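Local coordinates for sugar ABC transporter substrate-binding protein, BlMnBP1 (Bifidobacterium animalis subsp. lactis ATCC 27673, PDB 6I5R), which binds mannobiose and probably delivers it and related beta-manno-oligosaccharides to an ABC transporter for uptake, at residues A[263-268]-A[280-285]; A[270-275]-A[298-303]; A[190-195]-A[245-250]. All blocks are in the same frame, centred on the assembly; numbering follows the deposited sequence.

How the contacts relate
Along the chain, contact 3 closes before contact 1 opens, whereas contacts 1 and 2 are interleaved, their segments alternating. Helix 265-273 is common to both of these: its first turn faces the sugar in contact 1, and its last turn meets strand 300-304 in contact 2. The two centres lie about 11 Å apart, and Met-280 of contact 1 packs on Met-272 of contact 2. Contact 3 is centred about 12 Å from contact 1 and 18 Å from contact 2. Its loop 190-195 is hydrogen-bonded, through Tyr-191 OH and Val-195 N, to Asp-264 and Thr-263 just before that helix. Contact 1 lines the mannobiose pocket, while contacts 2 and 3 pack the surrounding helix, sheet and loop.

Contact 1: A[263-268]-A[280-285]; sequences TDWESS and MVLGAW. With BMA (beta-D-mannopyranose), chain B; BMA (beta-D-mannopyranose), chain C.
Two tryptophans that serve the same disaccharide in different ways touch each other here: Trp-265 CH2 lies 4.0 Å from Trp-285 CH2. Trp-265 presents its indole edge to one mannose, with NE1 donating to O2 of that sugar (3.1 Å, 146°) and more weakly to its ring oxygen O5. Trp-285 instead offers a face to the second mannose, whose C6 sits 3.4 Å from CD2 and above the centre of the indole, a CH-pi contact. Its chi1 of 57° places the indole between its own backbone N and carbonyl carbon, and Gly-283 O approaches the opposite face near the rim. Leu-282 CD1 meets Trp-265 CZ3 at the ring edge, 3.9 Å away, and Trp-198 meets the indole edge-to-face. Farther from the sugar, Met-280 CE reaches Ser-268 O, and its SD lies beside Ser-268 OG, which donates to Trp-265 O (2.7 Å). Asp-264 is the N-cap, OD2 taking both N and OG of Ser-267. Glu-266 OE2 accepts from O1 of the first mannose at 2.7 Å, while OE1 pairs with Lys-269. An NE1 donor for one mannose and a CH-pi face for the next are consistent with selection for a disaccharide joined from O4 to C1.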
loop_
_atom_site.group_PDB
_atom_site.type_symbol
_atom_site.label_atom_id
_atom_site.label_comp_id
_atom_site.label_asym_id
_atom_site.label_seq_id
_atom_site.Cartn_x
_atom_site.Cartn_y
_atom_site.Cartn_z
ATOM N N THR A 263 -12.610 -16.335 -4.772
ATOM C CA THR A 263 -12.959 -15.107 -4.072
ATOM C C THR A 263 -13.247 -13.986 -5.062
ATOM O O THR A 263 -12.789 -13.995 -6.213
ATOM C CB THR A 263 -11.843 -14.652 -3.135
ATOM O OG1 THR A 263 -10.650 -14.376 -3.864
ATOM C CG2 THR A 263 -11.594 -15.717 -2.085
ATOM N N ASP A 264 -13.981 -12.980 -4.591
ATOM C CA ASP A 264 -14.312 -11.840 -5.434
ATOM C C ASP A 264 -14.212 -10.532 -4.659
ATOM O O ASP A 264 -14.962 -10.298 -3.708
ATOM C CB ASP A 264 -15.703 -11.994 -6.036
ATOM C CG ASP A 264 -16.065 -10.830 -6.909
ATOM O OD1 ASP A 264 -15.438 -10.677 -7.990
ATOM O OD2 ASP A 264 -16.933 -10.041 -6.493
ATOM N N TRP A 265 -13.326 -9.657 -5.133
ATOM C CA TRP A 265 -12.990 -8.433 -4.415
ATOM C C TRP A 265 -14.186 -7.497 -4.283
ATOM O O TRP A 265 -14.496 -7.028 -3.178
ATOM C CB TRP A 265 -11.831 -7.746 -5.136
ATOM C CG TRP A 265 -11.630 -6.340 -4.744
ATOM C CD1 TRP A 265 -11.688 -5.272 -5.567
ATOM C CD2 TRP A 265 -11.380 -5.821 -3.424
ATOM N NE1 TRP A 265 -11.459 -4.119 -4.869
ATOM C CE2 TRP A 265 -11.256 -4.428 -3.549
ATOM C CE3 TRP A 265 -11.225 -6.401 -2.157
ATOM C CZ2 TRP A 265 -10.996 -3.582 -2.457
ATOM C CZ3 TRP A 265 -10.951 -5.550 -1.055
ATOM C CH2 TRP A 265 -10.847 -4.159 -1.223
ATOM N N GLU A 266 -14.877 -7.222 -5.390
ATOM C CA GLU A 266 -15.903 -6.186 -5.383
ATOM C C GLU A 266 -17.073 -6.573 -4.503
ATOM O O GLU A 266 -17.614 -5.729 -3.787
ATOM C CB GLU A 266 -16.387 -5.908 -6.801
ATOM C CG GLU A 266 -15.364 -5.183 -7.649
ATOM C CD GLU A 266 -15.068 -3.779 -7.154
ATOM O OE1 GLU A 266 -15.771 -3.299 -6.249
ATOM O OE2 GLU A 266 -14.155 -3.126 -7.693
ATOM N N SER A 267 -17.489 -7.839 -4.558
ATOM C CA SER A 267 -18.563 -8.287 -3.672
ATOM C C SER A 267 -18.089 -8.397 -2.233
ATOM O O SER A 267 -18.911 -8.289 -1.316
ATOM C CB SER A 267 -19.150 -9.632 -4.132
ATOM O OG SER A 267 -18.169 -10.623 -4.359
ATOM N N SER A 268 -16.786 -8.601 -2.007
ATOM C CA SER A 268 -16.310 -8.698 -0.627
ATOM C C SER A 268 -16.561 -7.401 0.131
ATOM O O SER A 268 -16.762 -7.424 1.348
ATOM C CB SER A 268 -14.822 -9.080 -0.593
ATOM O OG SER A 268 -13.960 -7.976 -0.735
ATOM N N MET A 280 -10.666 -8.472 7.067
ATOM C CA MET A 280 -9.821 -8.486 5.882
ATOM C C MET A 280 -8.552 -7.714 6.196
ATOM O O MET A 280 -8.620 -6.630 6.772
ATOM C CB MET A 280 -10.547 -7.874 4.669
ATOM C CG MET A 280 -11.615 -8.798 4.123
ATOM S SD MET A 280 -12.229 -8.314 2.508
ATOM C CE MET A 280 -13.577 -7.228 2.963
ATOM N N VAL A 281 -7.403 -8.269 5.819
ATOM C CA VAL A 281 -6.115 -7.674 6.145
ATOM C C VAL A 281 -5.801 -6.721 4.998
ATOM O O VAL A 281 -5.327 -7.126 3.942
ATOM C CB VAL A 281 -5.049 -8.746 6.347
ATOM C CG1 VAL A 281 -3.675 -8.116 6.603
ATOM C CG2 VAL A 281 -5.459 -9.642 7.514
ATOM N N LEU A 282 -6.133 -5.454 5.194
ATOM C CA LEU A 282 -6.022 -4.448 4.142
ATOM C C LEU A 282 -5.576 -3.145 4.769
ATOM O O LEU A 282 -5.765 -2.923 5.956
ATOM C CB LEU A 282 -7.342 -4.222 3.423
ATOM C CG LEU A 282 -7.919 -5.427 2.697
ATOM C CD1 LEU A 282 -9.419 -5.259 2.504
ATOM C CD2 LEU A 282 -7.221 -5.595 1.381
ATOM N N GLY A 283 -5.015 -2.278 3.960
ATOM C CA GLY A 283 -4.620 -0.989 4.469
ATOM C C GLY A 283 -5.818 -0.079 4.692
ATOM O O GLY A 283 -6.939 -0.374 4.288
ATOM N N ALA A 284 -5.534 1.055 5.338
ATOM C CA ALA A 284 -6.572 1.988 5.771
ATOM C C ALA A 284 -7.379 2.551 4.614
ATOM O O ALA A 284 -8.517 2.991 4.817
ATOM C CB ALA A 284 -5.929 3.127 6.573
ATOM N N TRP A 285 -6.810 2.559 3.410
ATOM C CA TRP A 285 -7.538 3.023 2.234
ATOM C C TRP A 285 -8.824 2.231 2.007
ATOM O O TRP A 285 -9.741 2.726 1.344
ATOM C CB TRP A 285 -6.638 2.933 0.991
ATOM C CG TRP A 285 -6.144 1.562 0.810
ATOM C CD1 TRP A 285 -4.954 1.060 1.235
ATOM C CD2 TRP A 285 -6.828 0.482 0.162
ATOM N NE1 TRP A 285 -4.858 -0.270 0.898
ATOM C CE2 TRP A 285 -5.997 -0.649 0.252
ATOM C CE3 TRP A 285 -8.065 0.364 -0.471
ATOM C CZ2 TRP A 285 -6.356 -1.872 -0.266
ATOM C CZ3 TRP A 285 -8.431 -0.865 -0.978
ATOM C CH2 TRP A 285 -7.569 -1.956 -0.896
HETATM C C1 BMA B . -11.176 -0.978 -7.263
HETATM C C2 BMA B . -10.793 -0.246 -5.952
HETATM C C3 BMA B . -9.276 -0.232 -5.810
HETATM C C4 BMA B . -8.685 -1.586 -6.107
HETATM C C5 BMA B . -9.216 -2.144 -7.434
HETATM C C6 BMA B . -8.611 -3.485 -7.769
HETATM O O1 BMA B . -12.562 -1.063 -7.191
HETATM O O2 BMA B . -11.312 -1.045 -4.841
HETATM O O3 BMA B . -8.882 0.190 -4.550
HETATM O O4 BMA B . -7.262 -1.493 -6.196
HETATM O O5 BMA B . -10.629 -2.239 -7.350
HETATM O O6 BMA B . -8.857 -3.685 -9.166
HETATM C C1 BMA C . -6.505 -1.444 -5.017
HETATM C C2 BMA C . -5.154 -2.097 -5.437
HETATM C C3 BMA C . -4.194 -1.959 -4.296
HETATM C C4 BMA C . -4.171 -0.535 -3.750
HETATM C C5 BMA C . -5.578 -0.071 -3.371
HETATM C C6 BMA C . -5.588 1.370 -2.898
HETATM O O2 BMA C . -4.542 -1.372 -6.502
HETATM O O3 BMA C . -2.860 -2.338 -4.649
HETATM O O4 BMA C . -3.371 -0.534 -2.596
HETATM O O5 BMA C . -6.395 -0.152 -4.551
HETATM O O6 BMA C . -5.193 2.253 -3.961
#

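Contact 2: A[270-275]-A[298-303]; sequences GKMNNG and DDIGYM. With ZN (zinc ion), chain M.
Apolar packing between Met-272 and Ile-300 is unusually tight, with Met-272 CG only 3.4 Å from Ile-300 CD1. A chi2 of 72° turns the methionine SD back beside the same methyl, 3.9 Å from Ile-300 CD1. Ile-300 CD1 also reaches the helix backbone, 3.9 Å from Asn-273 CA. Val-153 and Met-290 touch both side chains. The contact sets the C-terminal turn of helix 265-273 against strand 300-304, an antiparallel neighbour of the long strand 139-155 in the sheet of this solute-binding protein. That helix finishes in a Schellman motif, Gly-275 taking a positive phi (81°) while its N returns to Met-272 O.

The polar link across the contact is a water; the zinc sits on the Asp-299 side. That water donates to both Asn-273 O and Asp-299 OD2, 2.8 Å from each, and so bridges the helix end to the 3-10 turn that leads into strand 300-304. Asp-299 OD2 also binds a zinc ion at 2.1 Å, whereas OD1 accepts from a second water that is itself a zinc ligand. The Asn-273 amide is held from outside the two segments, OD1 by His-296 N and ND2 by Met-290 O.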
loop_
_atom_site.group_PDB
_atom_site.type_symbol
_atom_site.label_atom_id
_atom_site.label_comp_id
_atom_site.label_asym_id
_atom_site.label_seq_id
_atom_site.Cartn_x
_atom_site.Cartn_y
_atom_site.Cartn_z
ATOM N N GLY A 270 -19.257 -5.394 -0.095
ATOM C CA GLY A 270 -20.610 -5.434 0.419
ATOM C C GLY A 270 -20.763 -6.463 1.523
ATOM O O GLY A 270 -21.501 -6.252 2.490
ATOM N N LYS A 271 -20.059 -7.585 1.396
ATOM C CA LYS A 271 -20.160 -8.635 2.403
ATOM C C LYS A 271 -19.612 -8.175 3.752
ATOM O O LYS A 271 -20.195 -8.492 4.788
ATOM C CB LYS A 271 -19.421 -9.885 1.934
ATOM C CG LYS A 271 -20.075 -10.613 0.775
ATOM C CD LYS A 271 -19.359 -11.927 0.545
ATOM C CE LYS A 271 -19.836 -12.647 -0.663
ATOM N NZ LYS A 271 -18.887 -13.726 -0.965
ATOM N N MET A 272 -18.485 -7.449 3.761
ATOM C CA MET A 272 -17.966 -6.865 4.998
ATOM C C MET A 272 -18.993 -5.920 5.612
ATOM O O MET A 272 -19.286 -5.981 6.817
ATOM C CB MET A 272 -16.655 -6.128 4.705
ATOM C CG MET A 272 -16.237 -5.081 5.746
ATOM S SD MET A 272 -15.676 -5.853 7.257
ATOM C CE MET A 272 -14.114 -6.467 6.662
ATOM N N ASN A 273 -19.551 -5.026 4.789
ATOM C CA ASN A 273 -20.505 -4.037 5.275
ATOM C C ASN A 273 -21.707 -4.715 5.908
ATOM O O ASN A 273 -22.269 -4.224 6.897
ATOM C CB ASN A 273 -20.945 -3.145 4.110
ATOM C CG ASN A 273 -21.729 -1.926 4.562
ATOM O OD1 ASN A 273 -22.954 -1.991 4.758
ATOM N ND2 ASN A 273 -21.030 -0.808 4.735
ATOM N N ASN A 274 -22.110 -5.849 5.366
ATOM C CA ASN A 274 -23.329 -6.507 5.813
ATOM C C ASN A 274 -23.062 -7.598 6.832
ATOM O O ASN A 274 -24.000 -8.309 7.225
ATOM C CB ASN A 274 -24.082 -7.062 4.618
ATOM C CG ASN A 274 -24.667 -5.939 3.725
ATOM O OD1 ASN A 274 -25.256 -4.952 4.216
ATOM N ND2 ASN A 274 -24.464 -6.070 2.429
ATOM N N GLY A 275 -21.808 -7.760 7.250
ATOM C CA GLY A 275 -21.472 -8.693 8.308
ATOM C C GLY A 275 -21.340 -10.143 7.893
ATOM O O GLY A 275 -21.501 -11.019 8.743
ATOM N N ASP A 298 -21.378 2.213 9.974
ATOM C CA ASP A 298 -20.928 2.287 11.358
ATOM C C ASP A 298 -20.431 0.954 11.901
ATOM O O ASP A 298 -19.798 0.934 12.960
ATOM C CB ASP A 298 -22.055 2.807 12.227
ATOM C CG ASP A 298 -22.273 4.282 12.063
ATOM O OD1 ASP A 298 -21.422 4.974 11.447
ATOM O OD2 ASP A 298 -23.302 4.760 12.576
ATOM N N ASP A 299 -20.702 -0.144 11.217
ATOM C CA ASP A 299 -20.197 -1.436 11.650
ATOM C C ASP A 299 -18.764 -1.695 11.185
ATOM O O ASP A 299 -18.159 -2.668 11.641
ATOM C CB ASP A 299 -21.127 -2.546 11.145
ATOM C CG ASP A 299 -22.518 -2.480 11.781
ATOM O OD1 ASP A 299 -22.639 -1.942 12.910
ATOM O OD2 ASP A 299 -23.478 -2.980 11.160
ATOM N N ILE A 300 -18.203 -0.833 10.334
ATOM C CA ILE A 300 -16.830 -0.996 9.857
ATOM C C ILE A 300 -15.875 -0.339 10.836
ATOM O O ILE A 300 -15.978 0.857 11.113
ATOM C CB ILE A 300 -16.654 -0.391 8.452
ATOM C CG1 ILE A 300 -17.625 -0.995 7.454
ATOM C CG2 ILE A 300 -15.210 -0.597 7.987
ATOM C CD1 ILE A 300 -17.606 -2.456 7.385
ATOM N N GLY A 301 -14.897 -1.111 11.316
ATOM C CA GLY A 301 -13.845 -0.595 12.154
ATOM C C GLY A 301 -12.486 -0.903 11.543
ATOM O O GLY A 301 -12.363 -1.602 10.542
ATOM N N TYR A 302 -11.463 -0.361 12.167
ATOM C CA TYR A 302 -10.105 -0.543 11.678
ATOM C C TYR A 302 -9.214 -0.740 12.891
ATOM O O TYR A 302 -9.259 0.056 13.830
ATOM C CB TYR A 302 -9.671 0.662 10.839
ATOM C CG TYR A 302 -8.364 0.457 10.167
ATOM C CD1 TYR A 302 -8.202 -0.486 9.161
ATOM C CD2 TYR A 302 -7.299 1.242 10.506
ATOM C CE1 TYR A 302 -6.952 -0.648 8.541
ATOM C CE2 TYR A 302 -6.077 1.081 9.911
ATOM C CZ TYR A 302 -5.914 0.166 8.927
ATOM O OH TYR A 302 -4.637 0.102 8.386
ATOM N N MET A 303 -8.456 -1.823 12.898
ATOM C CA MET A 303 -7.618 -2.137 14.037
ATOM C C MET A 303 -6.185 -2.355 13.606
ATOM O O MET A 303 -5.909 -2.687 12.446
ATOM C CB MET A 303 -8.106 -3.397 14.754
ATOM C CG MET A 303 -8.192 -4.607 13.857
ATOM S SD MET A 303 -8.619 -6.029 14.866
ATOM C CE MET A 303 -7.030 -6.748 15.007
HETATM ZN ZN ZN M . -25.440 -2.224 11.293
HETATM O O HOH W 1 -22.829 -5.172 9.522
HETATM O O HOH W 2 -25.084 -1.115 13.079
#

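Contact 3: A[190-195]-A[245-250]; sequences LYTNFV and KTLYDA
Leu-190 and Thr-192 reach across to Ala-250 and Leu-247, joining an ST turn to a helix: the loop that follows strand 188-190 packs on helix 239-252 within an alpha/beta lobe of the solute-binding protein. Strand 188-190 runs parallel to strand 277-283, so the contact ties the sheet to a helix lying beside it.

The Leu-190 side chain can be followed outward. CB leaves the backbone in the direction of the helix and lies 4.7 Å from Ala-250 CB. With chi1 at -174°, CG stands anti to the backbone N, and from it the two methyls diverge. CD1 makes the nearest approach to Ala-250 CB, 4.4 Å away. CD2 turns instead toward its own loop, where Thr-192 CG2 is 4.1 Å away, and it also comes within 4.6 Å of Leu-247 CD1. Phe-174 of helix 171-184 lies against this leucine and also against Thr-246.

Thr-192 continues the apolar surface, its CG2 meeting Leu-247 CD1 at 4.3 Å. Leu-247 CG is anti to the backbone N (chi1 174°), which carries the CD1 methyl toward the loop, and outside the two segments this leucine packs on Trp-203 and Ile-411. The contact is thus one of loosely spaced methyl groups, with the polar end of the threonine turned to other partners. Outside the two segments, Thr-192 OG1 is hydrogen-bonded to Glu-257 OE2; this bond and the one from Phe-194 N probably help to hold the rotation that leaves CG2 facing the helix. Farther round the helix, Lys-245 and Asp-249, one turn apart, form a salt bridge in which NZ meets OD2 on its syn side at 2.7 Å. Closing the ST turn, Phe-194 N donates to Thr-192 OG1 over 3.1 Å at an angle of 137°.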
loop_
_atom_site.group_PDB
_atom_site.type_symbol
_atom_site.label_atom_id
_atom_site.label_comp_id
_atom_site.label_asym_id
_atom_site.label_seq_id
_atom_site.Cartn_x
_atom_site.Cartn_y
_atom_site.Cartn_z
ATOM N N LEU A 190 -11.940 -14.641 8.247
ATOM C CA LEU A 190 -10.949 -13.860 7.516
ATOM C C LEU A 190 -11.088 -14.199 6.042
ATOM O O LEU A 190 -10.928 -15.357 5.652
ATOM C CB LEU A 190 -9.533 -14.147 8.026
ATOM C CG LEU A 190 -8.381 -13.299 7.460
ATOM C CD1 LEU A 190 -7.228 -13.127 8.424
ATOM C CD2 LEU A 190 -7.878 -13.953 6.161
ATOM N N TYR A 191 -11.390 -13.193 5.228
ATOM C CA TYR A 191 -11.569 -13.386 3.799
ATOM C C TYR A 191 -10.257 -13.049 3.124
ATOM O O TYR A 191 -9.722 -11.958 3.329
ATOM C CB TYR A 191 -12.688 -12.497 3.271
ATOM C CG TYR A 191 -13.181 -12.833 1.900
ATOM C CD1 TYR A 191 -14.133 -13.807 1.710
ATOM C CD2 TYR A 191 -12.723 -12.143 0.795
ATOM C CE1 TYR A 191 -14.612 -14.106 0.451
ATOM C CE2 TYR A 191 -13.200 -12.427 -0.459
ATOM C CZ TYR A 191 -14.141 -13.417 -0.637
ATOM O OH TYR A 191 -14.635 -13.696 -1.890
ATOM N N THR A 192 -9.729 -13.981 2.338
ATOM C CA THR A 192 -8.369 -13.806 1.881
ATOM C C THR A 192 -8.261 -12.936 0.638
ATOM O O THR A 192 -7.198 -12.375 0.419
ATOM C CB THR A 192 -7.697 -15.137 1.528
ATOM O OG1 THR A 192 -8.422 -15.748 0.449
ATOM C CG2 THR A 192 -7.636 -16.060 2.700
ATOM N N ASN A 193 -9.323 -12.833 -0.171
ATOM C CA ASN A 193 -9.241 -12.230 -1.506
ATOM C C ASN A 193 -8.058 -12.810 -2.270
ATOM O O ASN A 193 -7.339 -12.108 -2.980
ATOM C CB ASN A 193 -9.163 -10.708 -1.436
ATOM C CG ASN A 193 -10.543 -10.065 -1.458
ATOM O OD1 ASN A 193 -11.319 -10.316 -2.369
ATOM N ND2 ASN A 193 -10.860 -9.266 -0.435
ATOM N N PHE A 194 -7.898 -14.122 -2.139
ATOM C CA PHE A 194 -6.839 -14.859 -2.815
ATOM C C PHE A 194 -6.716 -14.461 -4.284
ATOM O O PHE A 194 -5.608 -14.356 -4.813
ATOM C CB PHE A 194 -7.143 -16.365 -2.666
ATOM C CG PHE A 194 -6.240 -17.267 -3.438
ATOM C CD1 PHE A 194 -6.520 -17.581 -4.773
ATOM C CD2 PHE A 194 -5.141 -17.851 -2.835
ATOM C CE1 PHE A 194 -5.692 -18.430 -5.480
ATOM C CE2 PHE A 194 -4.313 -18.700 -3.544
ATOM C CZ PHE A 194 -4.602 -18.985 -4.880
ATOM N N VAL A 195 -7.842 -14.214 -4.956
ATOM C CA VAL A 195 -7.768 -14.091 -6.408
ATOM C C VAL A 195 -7.074 -12.793 -6.817
ATOM O O VAL A 195 -6.491 -12.718 -7.901
ATOM C CB VAL A 195 -9.169 -14.207 -7.048
ATOM C CG1 VAL A 195 -9.222 -13.600 -8.470
ATOM C CG2 VAL A 195 -9.600 -15.669 -7.100
ATOM N N LYS A 245 2.640 -16.573 9.294
ATOM C CA LYS A 245 1.983 -17.649 10.027
ATOM C C LYS A 245 0.557 -17.267 10.411
ATOM O O LYS A 245 -0.292 -18.141 10.576
ATOM C CB LYS A 245 2.794 -18.001 11.273
ATOM C CG LYS A 245 2.179 -19.090 12.149
ATOM C CD LYS A 245 3.160 -19.428 13.272
ATOM C CE LYS A 245 2.892 -20.830 13.879
ATOM N NZ LYS A 245 1.570 -20.862 14.565
ATOM N N THR A 246 0.281 -15.983 10.595
ATOM C CA THR A 246 -1.102 -15.572 10.816
ATOM C C THR A 246 -1.982 -15.997 9.653
ATOM O O THR A 246 -3.056 -16.581 9.843
ATOM C CB THR A 246 -1.173 -14.062 11.014
ATOM O OG1 THR A 246 -0.514 -13.704 12.239
ATOM C CG2 THR A 246 -2.626 -13.610 11.056
ATOM N N LEU A 247 -1.552 -15.694 8.430
ATOM C CA LEU A 247 -2.334 -16.108 7.271
ATOM C C LEU A 247 -2.389 -17.627 7.180
ATOM O O LEU A 247 -3.458 -18.210 6.974
ATOM C CB LEU A 247 -1.745 -15.529 5.989
ATOM C CG LEU A 247 -2.403 -16.020 4.712
ATOM C CD1 LEU A 247 -3.839 -15.624 4.617
ATOM C CD2 LEU A 247 -1.627 -15.434 3.523
ATOM N N TYR A 248 -1.230 -18.278 7.313
ATOM C CA TYR A 248 -1.166 -19.734 7.233
ATOM C C TYR A 248 -2.145 -20.372 8.217
ATOM O O TYR A 248 -2.941 -21.236 7.850
ATOM C CB TYR A 248 0.262 -20.233 7.517
ATOM C CG TYR A 248 0.418 -21.731 7.361
ATOM C CD1 TYR A 248 -0.029 -22.601 8.346
ATOM C CD2 TYR A 248 0.973 -22.282 6.217
ATOM C CE1 TYR A 248 0.053 -23.956 8.197
ATOM C CE2 TYR A 248 1.099 -23.657 6.070
ATOM C CZ TYR A 248 0.618 -24.490 7.071
ATOM O OH TYR A 248 0.705 -25.858 6.961
ATOM N N ASP A 249 -2.090 -19.944 9.472
ATOM C CA ASP A 249 -2.910 -20.586 10.500
ATOM C C ASP A 249 -4.386 -20.340 10.263
ATOM O O ASP A 249 -5.215 -21.224 10.500
ATOM C CB ASP A 249 -2.529 -20.060 11.887
ATOM C CG ASP A 249 -1.242 -20.649 12.398
ATOM O OD1 ASP A 249 -0.738 -21.620 11.789
ATOM O OD2 ASP A 249 -0.728 -20.111 13.402
ATOM N N ALA A 250 -4.743 -19.127 9.854
ATOM C CA ALA A 250 -6.149 -18.820 9.617
ATOM C C ALA A 250 -6.735 -19.735 8.552
ATOM O O ALA A 250 -7.887 -20.167 8.659
ATOM C CB ALA A 250 -6.297 -17.359 9.196
#